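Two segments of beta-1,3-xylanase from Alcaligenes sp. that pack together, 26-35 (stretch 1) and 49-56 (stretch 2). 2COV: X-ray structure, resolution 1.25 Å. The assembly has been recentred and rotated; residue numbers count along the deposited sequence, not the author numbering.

Stretch 1 26-35: YHVDKGWSAG
Stretch 2, residues 49-56: NKSNGAFR

How do the two backbones run against each other? Y26 to V28 is the end of an extended strand that lies antiparallel to strand 54-56, their axes 169° apart in direction and 4.4 Å apart at closest approach. The register pairs Y26 with R56, H27 with F55 and V28 with A54. H27 and F55 form the hydrogen-bonded pair, with their CA atoms 5.3 Å apart: H27 N donates to F55 O at 3.0 Å, and F55 N donates to H27 O at 2.9 Å. The flanking pairs are non-hydrogen-bonded and closer, V28 CA lying 4.0 Å from A54 CA. One step beyond, D29 N gives a nearly linear bond (178°) to G53 O at 2.8 Å, so the ladder runs on as stretch 1 leaves its strand. Short CA-H...O contacts fill in, Y26 CA to F55 O at 3.1 Å and A54 CA to H27 O at 3.4 Å.

What shapes the turn of stretch 2 and the loop of stretch 1? Stretch 2 is a hairpin: strands 49-51 and 54-56 are joined by a type I' turn from S51 to A54, with N52 at phi/psi 52/40 and G53 at 90/5. S51 N bonds to A54 O at 2.9 Å, and A54 N returns to S51 O at 3.2 Å; N49 and R56 pair likewise through both their backbone N and O atoms. A CB on G53 would be jammed against the preceding carbonyl, and the same holds for G31, at 106/2 in the loop of stretch 1. A34 is also left-handed, at 58/46.

How does F55 anchor the contact? It has the largest area covered by the other stretch, its side chain on the same sheet face as H27 with chi1 m (-63°) and chi2 92°. The end of the F55 side chain comes nearer to stretch 1 than its CB direction alone would suggest, and there A34 CB, pointing toward stretch 2, comes within 3.7 Å of F55 CZ. W32, chi1 -46° and chi2 -85°, brings CZ3 to 3.9 Å from F55 CE1, which meets the indole at its edge. H27 itself is t (-157°), its ND1 donating to V28 O at 2.8 Å.

Which charges and side chains complete the packing? D29, chi1 t, points toward stretch 2 and forms a salt bridge from OD2 to K50 NZ at 2.8 Å; the K50 side chain is fully extended, all four chi angles t, and runs along the line of strand 54-56 to bring NZ to the carboxylate. D29 OD1 accepts from G31 N at 3.0 Å, tying the carboxylate to its own loop. On the other sheet face lie Y26, V28, A54 and R56. Y26 and R56 are both p at chi1, with Y26 CB 3.9 Å from R56 CB, while Y26 CD1 touches A54 CB at 4.3 Å. R56 folds back over its hairpin, NE to S51 O at 2.9 Å and NH1 to S51 O at 3.1 Å.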

# COMPACT_ATOMS: atom_id res chain seq x y z
N TYR A 26 19.27 9.96 2.62
CA TYR A 26 19.69 9.24 3.81
C TYR A 26 18.73 9.44 4.97
O TYR A 26 17.95 10.35 5.05
CB TYR A 26 21.09 9.65 4.22
CG TYR A 26 21.22 11.09 4.72
CD1 TYR A 26 20.97 11.42 6.04
CD2 TYR A 26 21.64 12.12 3.87
CE1 TYR A 26 21.10 12.73 6.50
CE2 TYR A 26 21.77 13.40 4.34
CZ TYR A 26 21.50 13.72 5.62
OH TYR A 26 21.67 15.03 6.08
N HIS A 27 18.82 8.47 5.90
CA HIS A 27 18.19 8.57 7.18
C HIS A 27 19.22 8.18 8.26
O HIS A 27 19.75 7.07 8.25
CB HIS A 27 16.95 7.69 7.35
CG HIS A 27 16.02 8.18 8.43
ND1 HIS A 27 16.42 8.36 9.74
CD2 HIS A 27 14.75 8.69 8.34
CE1 HIS A 27 15.40 8.89 10.42
NE2 HIS A 27 14.37 9.10 9.60
N VAL A 28 19.48 9.08 9.18
CA VAL A 28 20.32 8.80 10.33
C VAL A 28 19.74 7.61 11.12
O VAL A 28 18.54 7.45 11.27
CB VAL A 28 20.44 10.05 11.23
CG1 VAL A 28 21.21 9.77 12.53
CG2 VAL A 28 21.16 11.13 10.45
N ASP A 29 20.63 6.75 11.62
CA ASP A 29 20.20 5.57 12.43
C ASP A 29 19.47 6.02 13.68
O ASP A 29 20.05 6.74 14.49
CB ASP A 29 21.46 4.79 12.79
CG ASP A 29 21.17 3.51 13.48
OD1 ASP A 29 20.00 3.09 13.50
OD2 ASP A 29 22.16 2.92 13.95
N LYS A 30 18.26 5.55 13.90
CA LYS A 30 17.46 5.82 15.13
C LYS A 30 17.24 4.56 15.94
O LYS A 30 16.43 4.53 16.87
CB LYS A 30 16.10 6.40 14.76
CG LYS A 30 16.15 7.69 13.96
CD LYS A 30 17.08 8.69 14.52
CE LYS A 30 16.70 9.13 15.88
NZ LYS A 30 17.32 10.46 16.22
N GLY A 31 17.96 3.49 15.61
CA GLY A 31 18.01 2.35 16.53
C GLY A 31 17.23 1.14 16.15
O GLY A 31 17.22 0.15 16.87
N TRP A 32 16.59 1.15 15.00
CA TRP A 32 15.77 0.02 14.53
C TRP A 32 16.59 -1.25 14.42
O TRP A 32 17.79 -1.17 14.12
CB TRP A 32 15.20 0.31 13.18
CG TRP A 32 14.57 1.66 13.01
CD1 TRP A 32 13.31 2.02 13.32
CD2 TRP A 32 15.16 2.76 12.36
NE1 TRP A 32 13.12 3.31 12.96
CE2 TRP A 32 14.23 3.78 12.36
CE3 TRP A 32 16.41 2.99 11.78
CZ2 TRP A 32 14.49 5.01 11.79
CZ3 TRP A 32 16.64 4.19 11.19
CH2 TRP A 32 15.72 5.18 11.23
N SER A 33 15.98 -2.41 14.51
CA SER A 33 16.73 -3.63 14.26
C SER A 33 17.29 -3.65 12.83
O SER A 33 18.38 -4.10 12.62
CB SER A 33 15.85 -4.84 14.56
OG SER A 33 14.60 -4.80 13.92
N ALA A 34 16.54 -3.18 11.85
CA ALA A 34 17.07 -2.87 10.56
C ALA A 34 17.72 -4.06 9.88
O ALA A 34 18.76 -3.95 9.23
CB ALA A 34 17.93 -1.65 10.58
N GLY A 35 17.06 -5.23 9.92
CA GLY A 35 17.53 -6.37 9.12
C GLY A 35 17.52 -6.14 7.64
O GLY A 35 18.27 -6.75 6.91
N ASN A 49 22.75 1.46 2.07
CA ASN A 49 23.99 1.11 2.70
C ASN A 49 24.14 1.90 4.00
O ASN A 49 23.90 3.07 4.05
CB ASN A 49 25.15 1.53 1.79
CG ASN A 49 25.21 0.69 0.52
OD1 ASN A 49 25.02 -0.51 0.56
ND2 ASN A 49 25.56 1.31 -0.57
N LYS A 50 24.49 1.26 5.09
CA LYS A 50 24.70 1.90 6.35
C LYS A 50 26.16 2.28 6.46
O LYS A 50 27.04 1.42 6.47
CB LYS A 50 24.24 1.00 7.50
CG LYS A 50 24.07 1.75 8.75
CD LYS A 50 23.85 0.87 9.96
CE LYS A 50 23.47 1.76 11.13
NZ LYS A 50 23.43 0.92 12.39
N SER A 51 26.42 3.59 6.58
CA SER A 51 27.78 4.11 6.74
C SER A 51 27.80 5.35 7.49
O SER A 51 26.95 6.22 7.27
CB SER A 51 28.44 4.27 5.35
OG SER A 51 29.80 4.65 5.41
N ASN A 52 28.72 5.48 8.42
CA ASN A 52 28.85 6.70 9.19
C ASN A 52 27.59 7.18 9.83
O ASN A 52 27.29 8.37 9.86
CB ASN A 52 29.56 7.74 8.33
CG ASN A 52 31.06 7.42 8.26
OD1 ASN A 52 31.72 7.46 9.28
ND2 ASN A 52 31.58 7.10 7.06
N GLY A 53 26.83 6.21 10.35
CA GLY A 53 25.70 6.56 11.17
C GLY A 53 24.37 6.77 10.45
O GLY A 53 23.41 7.09 11.13
N ALA A 54 24.31 6.52 9.14
CA ALA A 54 23.10 6.74 8.38
C ALA A 54 22.98 5.66 7.33
O ALA A 54 23.99 5.17 6.77
CB ALA A 54 23.13 8.12 7.72
N PHE A 55 21.74 5.39 6.98
CA PHE A 55 21.38 4.56 5.85
C PHE A 55 21.30 5.42 4.63
O PHE A 55 20.59 6.42 4.70
CB PHE A 55 20.06 3.85 6.09
CG PHE A 55 20.09 2.89 7.27
CD1 PHE A 55 19.74 3.31 8.52
CD2 PHE A 55 20.44 1.57 7.07
CE1 PHE A 55 19.76 2.42 9.60
CE2 PHE A 55 20.51 0.67 8.15
CZ PHE A 55 20.14 1.12 9.38
N ARG A 56 21.94 5.07 3.51
CA ARG A 56 22.11 6.02 2.45
C ARG A 56 22.18 5.37 1.08
O ARG A 56 22.66 4.22 0.98
CB ARG A 56 23.29 6.86 2.68
CG ARG A 56 24.59 6.26 2.85
CD ARG A 56 25.71 7.45 3.57
NE ARG A 56 26.04 7.69 4.95
CZ ARG A 56 26.21 8.93 5.33
NH1 ARG A 56 26.50 9.22 6.55
NH2 ARG A 56 25.97 9.98 4.43